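Local structure of putative hemin transport system, substrate-binding protein (Burkholderia cenocepacia, 5Y8A) at residues V152-N157 with V206-D211; L164-R169 with D189-L194; V241-L246 with T260-R265. The protein binds heme in the periplasm and probably delivers it to an ABC transporter for uptake of hemin into the cell. All coordinates share one frame; numbering follows the deposited sequence.

In the fold
Following the chain from the N terminus, the first contact begins at strand 151-155. Interaction 1 pairs residues 152-157 with 206-211, closing a loop of 48 residues, and inside that loop interaction 2 closes a smaller one between 164-169 and 189-194. The two touch where Leu156 and Asn157 pair with Leu164, so the parallel sheet runs into a small antiparallel sheet, and both reach the same heme. Interaction 3 follows in series: strand 240-243, in 241-246, extends the parallel sheet beside strand 206-210. Its partner 260-265 belongs to the C-terminal helix 255-269 packed against that sheet. Interactions 2 and 3 do not touch, their nearest atoms lying about 8 Å apart.

Interaction 1: residues V152-N157 with V206-D211; sequences VLFVLN and VVLISD. With HEM (protoporphyrin IX containing Fe), chain D.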
loop_
_atom_site.group_PDB
_atom_site.type_symbol
_atom_site.label_atom_id
_atom_site.label_comp_id
_atom_site.label_asym_id
_atom_site.label_seq_id
_atom_site.Cartn_x
_atom_site.Cartn_y
_atom_site.Cartn_z
ATOM N N VAL A 152 -9.341 14.761 4.977
ATOM C CA VAL A 152 -9.642 13.330 4.969
ATOM C C VAL A 152 -9.018 12.670 6.194
ATOM O O VAL A 152 -7.814 12.814 6.448
ATOM C CB VAL A 152 -9.139 12.640 3.681
ATOM C CG1 VAL A 152 -9.462 11.148 3.727
ATOM C CG2 VAL A 152 -9.768 13.277 2.453
ATOM N N LEU A 153 -9.837 11.933 6.935
ATOM C CA LEU A 153 -9.391 11.095 8.039
ATOM C C LEU A 153 -9.299 9.668 7.528
ATOM O O LEU A 153 -10.266 9.156 6.965
ATOM C CB LEU A 153 -10.372 11.186 9.211
ATOM C CG LEU A 153 -10.295 10.106 10.289
ATOM C CD1 LEU A 153 -9.041 10.302 11.078
ATOM C CD2 LEU A 153 -11.522 10.145 11.205
ATOM N N PHE A 154 -8.137 9.040 7.673
ATOM C CA PHE A 154 -8.003 7.639 7.294
ATOM C C PHE A 154 -8.013 6.744 8.521
ATOM O O PHE A 154 -7.305 7.004 9.497
ATOM C CB PHE A 154 -6.739 7.345 6.498
ATOM C CG PHE A 154 -6.612 5.886 6.160
ATOM C CD1 PHE A 154 -7.542 5.283 5.315
ATOM C CD2 PHE A 154 -5.629 5.100 6.733
ATOM C CE1 PHE A 154 -7.470 3.931 5.023
ATOM C CE2 PHE A 154 -5.542 3.742 6.429
ATOM C CZ PHE A 154 -6.468 3.155 5.584
ATOM N N VAL A 155 -8.798 5.682 8.455
ATOM C CA VAL A 155 -8.954 4.733 9.545
ATOM C C VAL A 155 -8.418 3.391 9.050
ATOM O O VAL A 155 -8.959 2.817 8.099
ATOM C CB VAL A 155 -10.416 4.626 9.997
ATOM C CG1 VAL A 155 -10.558 3.582 11.061
ATOM C CG2 VAL A 155 -10.942 5.988 10.497
ATOM N N LEU A 156 -7.233 3.030 9.531
ATOM C CA LEU A 156 -6.627 1.774 9.129
ATOM C C LEU A 156 -7.307 0.632 9.847
ATOM O O LEU A 156 -7.521 -0.442 9.274
ATOM C CB LEU A 156 -5.130 1.798 9.434
ATOM C CG LEU A 156 -4.268 0.604 9.035
ATOM C CD1 LEU A 156 -4.114 0.537 7.514
ATOM C CD2 LEU A 156 -2.908 0.704 9.706
ATOM N N ASN A 157 -7.688 0.877 11.092
ATOM C CA ASN A 157 -8.413 -0.086 11.894
ATOM C C ASN A 157 -9.292 0.682 12.867
ATOM O O ASN A 157 -9.108 1.878 13.090
ATOM C CB ASN A 157 -7.449 -1.019 12.630
ATOM C CG ASN A 157 -7.991 -2.419 12.766
ATOM O OD1 ASN A 157 -9.172 -2.667 12.500
ATOM N ND2 ASN A 157 -7.136 -3.350 13.191
ATOM N N VAL A 206 -14.320 14.002 4.846
ATOM C CA VAL A 206 -14.536 12.632 4.388
ATOM C C VAL A 206 -13.762 11.710 5.325
ATOM O O VAL A 206 -12.662 12.047 5.776
ATOM C CB VAL A 206 -14.068 12.439 2.925
ATOM C CG1 VAL A 206 -14.390 11.041 2.425
ATOM C CG2 VAL A 206 -14.669 13.478 2.007
ATOM N N VAL A 207 -14.337 10.546 5.620
ATOM C CA VAL A 207 -13.656 9.482 6.350
ATOM C C VAL A 207 -13.289 8.386 5.352
ATOM O O VAL A 207 -14.141 7.940 4.574
ATOM C CB VAL A 207 -14.534 8.936 7.489
ATOM C CG1 VAL A 207 -14.029 7.592 7.968
ATOM C CG2 VAL A 207 -14.579 9.934 8.639
ATOM N N LEU A 208 -12.018 7.986 5.357
ATOM C CA LEU A 208 -11.475 6.926 4.508
ATOM C C LEU A 208 -11.181 5.707 5.372
ATOM O O LEU A 208 -10.578 5.840 6.446
ATOM C CB LEU A 208 -10.190 7.418 3.827
ATOM C CG LEU A 208 -9.509 6.639 2.698
ATOM C CD1 LEU A 208 -10.472 6.459 1.499
ATOM C CD2 LEU A 208 -8.232 7.364 2.263
ATOM N N ILE A 209 -11.590 4.523 4.916
ATOM C CA ILE A 209 -11.473 3.320 5.736
ATOM C C ILE A 209 -11.181 2.121 4.846
ATOM O O ILE A 209 -11.626 2.057 3.701
ATOM C CB ILE A 209 -12.744 3.106 6.591
ATOM C CG1 ILE A 209 -12.492 2.083 7.709
ATOM C CG2 ILE A 209 -13.973 2.752 5.720
ATOM C CD1 ILE A 209 -13.435 2.263 8.877
ATOM N N SER A 210 -10.415 1.163 5.376
ATOM C CA SER A 210 -10.073 -0.032 4.616
ATOM C C SER A 210 -11.307 -0.902 4.362
ATOM O O SER A 210 -12.151 -1.060 5.247
ATOM C CB SER A 210 -8.996 -0.830 5.361
ATOM O OG SER A 210 -9.189 -0.778 6.776
ATOM N N ASP A 211 -11.428 -1.411 3.117
ATOM C CA ASP A 211 -12.490 -2.361 2.745
ATOM C C ASP A 211 -12.624 -3.447 3.791
ATOM O O ASP A 211 -13.727 -3.780 4.238
ATOM C CB ASP A 211 -12.181 -3.023 1.393
ATOM C CG ASP A 211 -12.968 -2.416 0.213
ATOM O OD1 ASP A 211 -13.689 -1.409 0.397
ATOM O OD2 ASP A 211 -12.845 -2.965 -0.915
HETATM C CHA HEM D . 0.750 -0.591 9.418
HETATM C CHB HEM D . -2.164 -3.438 6.796
HETATM C CHC HEM D . -3.187 -6.467 10.505
HETATM C CHD HEM D . -0.237 -3.648 13.052
HETATM C C1A HEM D . 0.028 -1.080 8.346
HETATM C C2A HEM D . -0.052 -0.523 7.004
HETATM C C3A HEM D . -0.861 -1.330 6.296
HETATM C C4A HEM D . -1.319 -2.409 7.155
HETATM C CMA HEM D . -1.262 -1.182 4.818
HETATM C CAA HEM D . 0.678 0.761 6.501
HETATM C CBA HEM D . -0.322 1.899 6.295
HETATM C CGA HEM D . 0.266 3.279 6.088
HETATM O O1A HEM D . -0.550 4.235 6.036
HETATM O O2A HEM D . 1.509 3.454 5.975
HETATM C C1B HEM D . -2.631 -4.496 7.556
HETATM C C2B HEM D . -3.383 -5.605 7.011
HETATM C C3B HEM D . -3.686 -6.455 8.005
HETATM C C4B HEM D . -3.123 -5.917 9.237
HETATM C CMB HEM D . -3.756 -5.728 5.517
HETATM C CAB HEM D . -4.492 -7.770 7.833
HETATM C CBB HEM D . -4.763 -8.602 8.849
HETATM C C1C HEM D . -2.422 -6.007 11.545
HETATM C C2C HEM D . -2.193 -6.619 12.840
HETATM C C3C HEM D . -1.359 -5.816 13.526
HETATM C C4C HEM D . -1.054 -4.682 12.682
HETATM C CMC HEM D . -2.788 -7.971 13.294
HETATM C CAC HEM D . -0.774 -5.925 14.960
HETATM C CBC HEM D . -1.249 -6.725 15.924
HETATM C C1D HEM D . 0.249 -2.613 12.296
HETATM C C2D HEM D . 1.114 -1.596 12.835
HETATM C C3D HEM D . 1.418 -0.744 11.854
HETATM C C4D HEM D . 0.729 -1.194 10.655
HETATM C CMD HEM D . 1.585 -1.579 14.307
HETATM C CAD HEM D . 2.296 0.521 11.992
HETATM C CBD HEM D . 1.535 1.494 12.914
HETATM C CGD HEM D . 2.301 2.760 13.196
HETATM O O1D HEM D . 2.226 3.263 14.360
HETATM O O2D HEM D . 2.992 3.257 12.263
HETATM N NA HEM D . -0.760 -2.219 8.392
HETATM N NB HEM D . -2.489 -4.725 8.919
HETATM N NC HEM D . -1.710 -4.827 11.484
HETATM N ND HEM D . 0.014 -2.347 10.963
HETATM FE FE HEM D . -1.381 -3.577 9.856
#
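Phe154 and Leu208 make the tight centre of this contact, on two parallel strands in direct register. The ring atom Phe154 CD1 lies 3.5 Å from Leu208 CG, while Leu208 CB meets the ring edge in its plane. With CG anti to the backbone N (chi1 178°), the Phe154 ring stays close to strand 206-210, and its CD1 also comes to 3.3 Å from Leu208 O. Between the strands, Leu208 N donates to Leu153 O at 2.7 Å, nearly linear (176°). Val155 N returns a bond of 2.7 Å to Leu208 O. On the other face Val155 and Ile209 run side by side, pointing the same way, with Val155 CG1 3.8 Å from Ile209 CD1. Toward the heme the pairing opens. Ser210 OG donates to Leu156 O (3.0 Å) from above the carbonyl plane, and Asp211 OD1 bonds to Ser242 OG outside the pair. In the conformer described, the Leu156 methyls lie against the porphyrin, a tentative contact. Leu156 and Asn157 both face Leu164, a classic beta bulge. Neighbouring parallel strands whose C-terminal ends lead to the ligand cleft are characteristic of the Rossmann-like lobes of periplasmic binding proteins.

Interaction 2: residues L164-R169 with D189-L194; sequences LVAGQR and DHYKPL. With HEM (protoporphyrin IX containing Fe), chain D.
Tyr191 reaches across Ala166 toward the heme, and its side chain carries the centre of this contact. CG stands anti to the carbonyl carbon (chi1 -75°), which lays one ring face over Ala166 CA, offset toward the rim; Ala166 CB is 3.3 Å from Tyr191 CE2. In the conformer described, Leu164 crosses the tyrosine at about a right angle, touching Tyr191 CD2 with its CD2 methyl at 3.4 Å. The propionate oxygen O1A of the heme lies at the ring edge, while the backbone Tyr191 N donates to the other propionate at O1D (3.2 Å). His190 brings its CB to 3.2 Å from heme O2D, and water 3 links its ND1 to that same oxygen. At the outer end Arg169 is extended from CG to NE, bringing its guanidinium to Asp189. Arg169 NE and Asp189 OD2 are 3.2 Å apart, the oxygen standing over the guanidinium face, a salt bridge of charge alone; water 2 accepts from NE in the plane and donates to Asp189 OD1. Gln168 NE2 is held by Met185 O and Asp173 OD1. Val165 and Lys192 exchange two backbone bonds, and Gly167 N to His190 O (2.9 Å) and His190 N to Gln168 O continue the pairing beyond the strands. The result is an antiparallel ladder that presents Tyr191, a heme-binding residue, with its backbone N bonded to one propionate.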
loop_
_atom_site.group_PDB
_atom_site.type_symbol
_atom_site.label_atom_id
_atom_site.label_comp_id
_atom_site.label_asym_id
_atom_site.label_seq_id
_atom_site.Cartn_x
_atom_site.Cartn_y
_atom_site.Cartn_z
ATOM N N LEU A 164 -8.416 3.939 14.746
ATOM C CA LEU A 164 -6.964 3.919 14.624
ATOM C C LEU A 164 -6.642 4.602 13.300
ATOM O O LEU A 164 -7.138 4.184 12.245
ATOM C CB LEU A 164 -6.419 2.488 14.669
ATOM C CG LEU A 164 -4.912 2.207 14.719
ATOM C CD1 LEU A 164 -4.642 0.831 15.330
ATOM C CD2 LEU A 164 -4.265 2.285 13.357
ATOM N N VAL A 165 -5.840 5.664 13.364
ATOM C CA VAL A 165 -5.851 6.710 12.340
ATOM C C VAL A 165 -4.430 7.142 12.009
ATOM O O VAL A 165 -3.507 7.047 12.821
ATOM C CB VAL A 165 -6.679 7.953 12.744
ATOM C CG1 VAL A 165 -8.134 7.575 13.054
ATOM C CG2 VAL A 165 -6.029 8.676 13.910
ATOM N N ALA A 166 -4.279 7.665 10.803
ATOM C CA ALA A 166 -2.982 7.915 10.200
ATOM C C ALA A 166 -2.606 9.380 10.363
ATOM O O ALA A 166 -3.329 10.264 9.896
ATOM C CB ALA A 166 -3.005 7.537 8.714
ATOM N N GLY A 167 -1.467 9.625 11.002
ATOM C CA GLY A 167 -0.835 10.929 11.025
ATOM C C GLY A 167 0.095 11.098 9.851
ATOM O O GLY A 167 -0.120 10.538 8.770
ATOM N N GLN A 168 1.165 11.855 10.066
ATOM C CA GLN A 168 2.102 12.066 8.976
ATOM C C GLN A 168 3.064 10.891 8.858
ATOM O O GLN A 168 3.064 9.968 9.671
ATOM C CB GLN A 168 2.863 13.372 9.165
ATOM C CG GLN A 168 2.065 14.572 8.671
ATOM C CD GLN A 168 0.789 14.784 9.466
ATOM O OE1 GLN A 168 0.813 15.265 10.607
ATOM N NE2 GLN A 168 -0.341 14.427 8.865
ATOM N N ARG A 169 3.862 10.920 7.790
ATOM C CA ARG A 169 4.860 9.890 7.507
ATOM C C ARG A 169 4.229 8.508 7.340
ATOM O O ARG A 169 4.856 7.497 7.654
ATOM C CB ARG A 169 5.937 9.868 8.584
ATOM C CG ARG A 169 6.598 11.228 8.743
ATOM C CD ARG A 169 7.909 11.145 9.472
ATOM N NE ARG A 169 8.337 12.459 9.940
ATOM C CZ ARG A 169 9.522 12.709 10.495
ATOM N NH1 ARG A 169 10.407 11.729 10.645
ATOM N NH2 ARG A 169 9.821 13.935 10.900
ATOM N N ASP A 189 3.171 11.588 13.873
ATOM C CA ASP A 189 3.611 10.697 12.812
ATOM C C ASP A 189 3.123 9.280 13.093
ATOM O O ASP A 189 2.846 8.925 14.247
ATOM C CB ASP A 189 5.131 10.714 12.674
ATOM C CG ASP A 189 5.676 12.097 12.319
ATOM O OD1 ASP A 189 4.984 12.854 11.602
ATOM O OD2 ASP A 189 6.803 12.418 12.760
ATOM N N HIS A 190 2.999 8.480 12.027
ATOM C CA HIS A 190 2.561 7.088 12.129
ATOM C C HIS A 190 1.132 6.995 12.644
ATOM O O HIS A 190 0.362 7.931 12.461
ATOM C CB HIS A 190 3.531 6.312 13.023
ATOM C CG HIS A 190 4.966 6.523 12.629
ATOM N ND1 HIS A 190 5.365 6.590 11.315
ATOM C CD2 HIS A 190 6.080 6.741 13.365
ATOM C CE1 HIS A 190 6.667 6.813 11.252
ATOM N NE2 HIS A 190 7.126 6.905 12.484
ATOM N N TYR A 191 0.758 5.893 13.291
ATOM C CA TYR A 191 -0.642 5.688 13.651
ATOM C C TYR A 191 -0.867 5.711 15.162
ATOM O O TYR A 191 -0.032 5.224 15.938
ATOM C CB TYR A 191 -1.170 4.374 13.092
ATOM C CG TYR A 191 -1.450 4.365 11.599
ATOM C CD1 TYR A 191 -0.420 4.282 10.676
ATOM C CD2 TYR A 191 -2.753 4.395 11.121
ATOM C CE1 TYR A 191 -0.678 4.253 9.313
ATOM C CE2 TYR A 191 -3.021 4.368 9.769
ATOM C CZ TYR A 191 -1.981 4.295 8.873
ATOM O OH TYR A 191 -2.277 4.264 7.550
ATOM N N LYS A 192 -2.031 6.237 15.561
ATOM C CA LYS A 192 -2.495 6.262 16.951
ATOM C C LYS A 192 -4.005 6.035 17.025
ATOM O O LYS A 192 -4.684 6.051 15.989
ATOM C CB LYS A 192 -2.155 7.599 17.612
ATOM C CG LYS A 192 -3.049 8.729 17.132
ATOM C CD LYS A 192 -3.158 9.870 18.135
ATOM C CE LYS A 192 -1.984 10.834 18.050
ATOM N NZ LYS A 192 -2.309 12.122 18.734
ATOM N N PRO A 193 -4.563 5.791 18.207
ATOM C CA PRO A 193 -6.020 5.859 18.364
ATOM C C PRO A 193 -6.508 7.303 18.427
ATOM O O PRO A 193 -5.775 8.221 18.797
ATOM C CB PRO A 193 -6.268 5.128 19.690
ATOM C CG PRO A 193 -5.065 4.229 19.846
ATOM C CD PRO A 193 -3.927 5.038 19.301
ATOM N N LEU A 194 -7.779 7.493 18.066
ATOM C CA LEU A 194 -8.346 8.824 17.851
ATOM C C LEU A 194 -9.266 9.246 18.993
ATOM O O LEU A 194 -10.195 8.513 19.356
ATOM C CB LEU A 194 -9.124 8.878 16.532
ATOM C CG LEU A 194 -9.995 10.127 16.334
ATOM C CD1 LEU A 194 -9.142 11.375 16.127
ATOM C CD2 LEU A 194 -10.992 9.935 15.185
HETATM C CHA HEM D . 0.750 -0.591 9.418
HETATM C CHB HEM D . -2.164 -3.438 6.796
HETATM C CHC HEM D . -3.187 -6.467 10.505
HETATM C CHD HEM D . -0.237 -3.648 13.052
HETATM C C1A HEM D . 0.028 -1.080 8.346
HETATM C C2A HEM D . -0.052 -0.523 7.004
HETATM C C3A HEM D . -0.861 -1.330 6.296
HETATM C C4A HEM D . -1.319 -2.409 7.155
HETATM C CMA HEM D . -1.262 -1.182 4.818
HETATM C CAA HEM D . 0.678 0.761 6.501
HETATM C CBA HEM D . -0.322 1.899 6.295
HETATM C CGA HEM D . 0.266 3.279 6.088
HETATM O O1A HEM D . -0.550 4.235 6.036
HETATM O O2A HEM D . 1.509 3.454 5.975
HETATM C C1B HEM D . -2.631 -4.496 7.556
HETATM C C2B HEM D . -3.383 -5.605 7.011
HETATM C C3B HEM D . -3.686 -6.455 8.005
HETATM C C4B HEM D . -3.123 -5.917 9.237
HETATM C CMB HEM D . -3.756 -5.728 5.517
HETATM C CAB HEM D . -4.492 -7.770 7.833
HETATM C CBB HEM D . -4.763 -8.602 8.849
HETATM C C1C HEM D . -2.422 -6.007 11.545
HETATM C C2C HEM D . -2.193 -6.619 12.840
HETATM C C3C HEM D . -1.359 -5.816 13.526
HETATM C C4C HEM D . -1.054 -4.682 12.682
HETATM C CMC HEM D . -2.788 -7.971 13.294
HETATM C CAC HEM D . -0.774 -5.925 14.960
HETATM C CBC HEM D . -1.249 -6.725 15.924
HETATM C C1D HEM D . 0.249 -2.613 12.296
HETATM C C2D HEM D . 1.114 -1.596 12.835
HETATM C C3D HEM D . 1.418 -0.744 11.854
HETATM C C4D HEM D . 0.729 -1.194 10.655
HETATM C CMD HEM D . 1.585 -1.579 14.307
HETATM C CAD HEM D . 2.296 0.521 11.992
HETATM C CBD HEM D . 1.535 1.494 12.914
HETATM C CGD HEM D . 2.301 2.760 13.196
HETATM O O1D HEM D . 2.226 3.263 14.360
HETATM O O2D HEM D . 2.992 3.257 12.263
HETATM N NA HEM D . -0.760 -2.219 8.392
HETATM N NB HEM D . -2.489 -4.725 8.919
HETATM N NC HEM D . -1.710 -4.827 11.484
HETATM N ND HEM D . 0.014 -2.347 10.963
HETATM FE FE HEM D . -1.381 -3.577 9.856
HETATM O O HOH W 1 3.358 15.125 12.384
HETATM O O HOH W 2 6.532 14.373 10.359
HETATM O O HOH W 3 3.785 5.117 9.879
#

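Interaction 3: residues V241-L246 with T260-R265; sequences VSLDAL and TTLHRR
The guanidinium of Arg265, in the conformer described, carries the Val241 methyl CG1 over one face, 3.7 Å above the plane and offset toward the rim, while Ser242 O approaches it obliquely. This is strand-to-helix packing in a Rossmann-like lobe: strand 240-243, outermost in its parallel sheet, lies against the C-terminal helix 255-269. Strand 241-243 and helix 260-265 run nearly antiparallel at 159°, with a closest approach of their axes of 9.8 Å. The arginine folds back instead of stretching out. Bends at chi2 (-60°) and chi3 (-39°) curl the chain round Val241, so that the same CG1 methyl meets Arg265 CB at 3.6 Å as well as the planar group. The curl also brings Arg265 NH1 to 3.3 Å from Ser242 O, a weak and tentative hydrogen bond, since the side chain has a second conformer. The Ser242 hydroxyl is hydrogen-bonded to Asp211 OD1.

Leu243 supplies the apolar half of the contact. Its two methyls divide between neighbouring helix residues: CD2 faces the Thr261 methyl CG2, and CD1 meets Leu262, whose side chain crosses that of Leu243 at about a right angle. Thr261 keeps its hydroxyl within the helix, bonded to Leu257 O. Leu262 also packs on Leu208 and Leu248, so it sits between the sheet and helix 245-249, with Leu262 CD1 4.0 Å from Leu243 CD1.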
loop_
_atom_site.group_PDB
_atom_site.type_symbol
_atom_site.label_atom_id
_atom_site.label_comp_id
_atom_site.label_asym_id
_atom_site.label_seq_id
_atom_site.Cartn_x
_atom_site.Cartn_y
_atom_site.Cartn_z
ATOM N N VAL A 241 -15.707 6.619 2.416
ATOM C CA VAL A 241 -15.111 5.954 1.262
ATOM C C VAL A 241 -14.307 4.767 1.777
ATOM O O VAL A 241 -13.396 4.945 2.593
ATOM C CB VAL A 241 -14.192 6.880 0.443
ATOM C CG1 VAL A 241 -13.428 6.056 -0.615
ATOM C CG2 VAL A 241 -14.979 8.018 -0.222
ATOM N N SER A 242 -14.620 3.570 1.298
ATOM C CA SER A 242 -13.832 2.388 1.636
ATOM C C SER A 242 -12.985 1.940 0.446
ATOM O O SER A 242 -13.363 2.141 -0.713
ATOM C CB SER A 242 -14.727 1.243 2.088
ATOM O OG SER A 242 -15.561 0.833 1.033
ATOM N N LEU A 243 -11.844 1.313 0.735
ATOM C CA LEU A 243 -10.954 0.828 -0.321
ATOM C C LEU A 243 -10.122 -0.343 0.196
ATOM O O LEU A 243 -9.887 -0.477 1.399
ATOM C CB LEU A 243 -10.006 1.927 -0.843
ATOM C CG LEU A 243 -10.539 3.024 -1.786
ATOM C CD1 LEU A 243 -9.527 4.141 -1.979
ATOM C CD2 LEU A 243 -10.893 2.414 -3.120
ATOM N N ASP A 244 -9.686 -1.195 -0.724
ATOM C CA ASP A 244 -8.798 -2.298 -0.367
ATOM C C ASP A 244 -7.465 -1.733 0.104
ATOM O O ASP A 244 -6.844 -0.933 -0.600
ATOM C CB ASP A 244 -8.598 -3.221 -1.569
ATOM C CG ASP A 244 -7.548 -4.288 -1.323
ATOM O OD1 ASP A 244 -7.891 -5.365 -0.786
ATOM O OD2 ASP A 244 -6.375 -4.041 -1.659
ATOM N N ALA A 245 -7.035 -2.152 1.298
ATOM C CA ALA A 245 -5.861 -1.576 1.946
ATOM C C ALA A 245 -4.602 -1.682 1.083
ATOM O O ALA A 245 -3.904 -0.682 0.872
ATOM C CB ALA A 245 -5.644 -2.259 3.300
ATOM N N LEU A 246 -4.280 -2.888 0.586
ATOM C CA LEU A 246 -3.024 -3.072 -0.151
ATOM C C LEU A 246 -3.027 -2.286 -1.463
ATOM O O LEU A 246 -1.991 -1.753 -1.883
ATOM C CB LEU A 246 -2.760 -4.561 -0.413
ATOM C CG LEU A 246 -1.617 -4.873 -1.407
ATOM C CD1 LEU A 246 -0.237 -4.522 -0.824
ATOM C CD2 LEU A 246 -1.627 -6.338 -1.925
ATOM N N THR A 260 -5.666 7.862 -8.941
ATOM C CA THR A 260 -6.847 8.248 -9.718
ATOM C C THR A 260 -8.123 7.801 -9.010
ATOM O O THR A 260 -9.090 8.566 -8.878
ATOM C CB THR A 260 -6.780 7.633 -11.124
ATOM O OG1 THR A 260 -5.632 8.126 -11.828
ATOM C CG2 THR A 260 -8.050 7.960 -11.926
ATOM N N THR A 261 -8.125 6.557 -8.506
ATOM C CA THR A 261 -9.322 6.005 -7.870
ATOM C C THR A 261 -9.673 6.770 -6.601
ATOM O O THR A 261 -10.834 7.141 -6.382
ATOM C CB THR A 261 -9.133 4.514 -7.546
ATOM O OG1 THR A 261 -8.890 3.754 -8.739
ATOM C CG2 THR A 261 -10.357 3.959 -6.853
ATOM N N LEU A 262 -8.680 7.013 -5.745
ATOM C CA LEU A 262 -8.957 7.749 -4.517
ATOM C C LEU A 262 -9.508 9.129 -4.845
ATOM O O LEU A 262 -10.482 9.579 -4.232
ATOM C CB LEU A 262 -7.702 7.839 -3.650
ATOM C CG LEU A 262 -7.889 8.669 -2.371
ATOM C CD1 LEU A 262 -8.974 8.079 -1.487
ATOM C CD2 LEU A 262 -6.565 8.810 -1.605
ATOM N N HIS A 263 -8.937 9.783 -5.854
ATOM C CA HIS A 263 -9.430 11.090 -6.277
ATOM C C HIS A 263 -10.878 10.998 -6.751
ATOM O O HIS A 263 -11.735 11.784 -6.324
ATOM C CB HIS A 263 -8.523 11.649 -7.369
ATOM C CG HIS A 263 -8.955 12.986 -7.901
ATOM N ND1 HIS A 263 -9.658 13.124 -9.081
ATOM C CD2 HIS A 263 -8.749 14.243 -7.439
ATOM C CE1 HIS A 263 -9.884 14.408 -9.310
ATOM N NE2 HIS A 263 -9.340 15.109 -8.332
ATOM N N ARG A 264 -11.174 10.017 -7.606
ATOM C CA ARG A 264 -12.544 9.815 -8.086
ATOM C C ARG A 264 -13.517 9.555 -6.932
ATOM O O ARG A 264 -14.615 10.123 -6.897
ATOM C CB ARG A 264 -12.568 8.659 -9.091
ATOM C CG ARG A 264 -13.953 8.148 -9.499
ATOM C CD ARG A 264 -13.879 6.727 -10.102
ATOM N NE ARG A 264 -12.788 6.582 -11.067
ATOM C CZ ARG A 264 -12.099 5.457 -11.263
ATOM N NH1 ARG A 264 -12.380 4.367 -10.559
ATOM N NH2 ARG A 264 -11.115 5.423 -12.158
ATOM N N ARG A 265 -13.134 8.687 -5.990
ATOM C CA ARG A 265 -14.010 8.388 -4.862
ATOM C C ARG A 265 -14.257 9.633 -4.024
ATOM O O ARG A 265 -15.399 9.933 -3.653
ATOM C CB ARG A 265 -13.410 7.272 -3.998
ATOM C CG ARG A 265 -13.089 5.986 -4.732
ATOM C CD ARG A 265 -14.329 5.365 -5.361
ATOM N NE ARG A 265 -15.471 5.502 -4.465
ATOM C CZ ARG A 265 -15.734 4.698 -3.436
ATOM N NH1 ARG A 265 -14.944 3.660 -3.153
ATOM N NH2 ARG A 265 -16.801 4.939 -2.693
#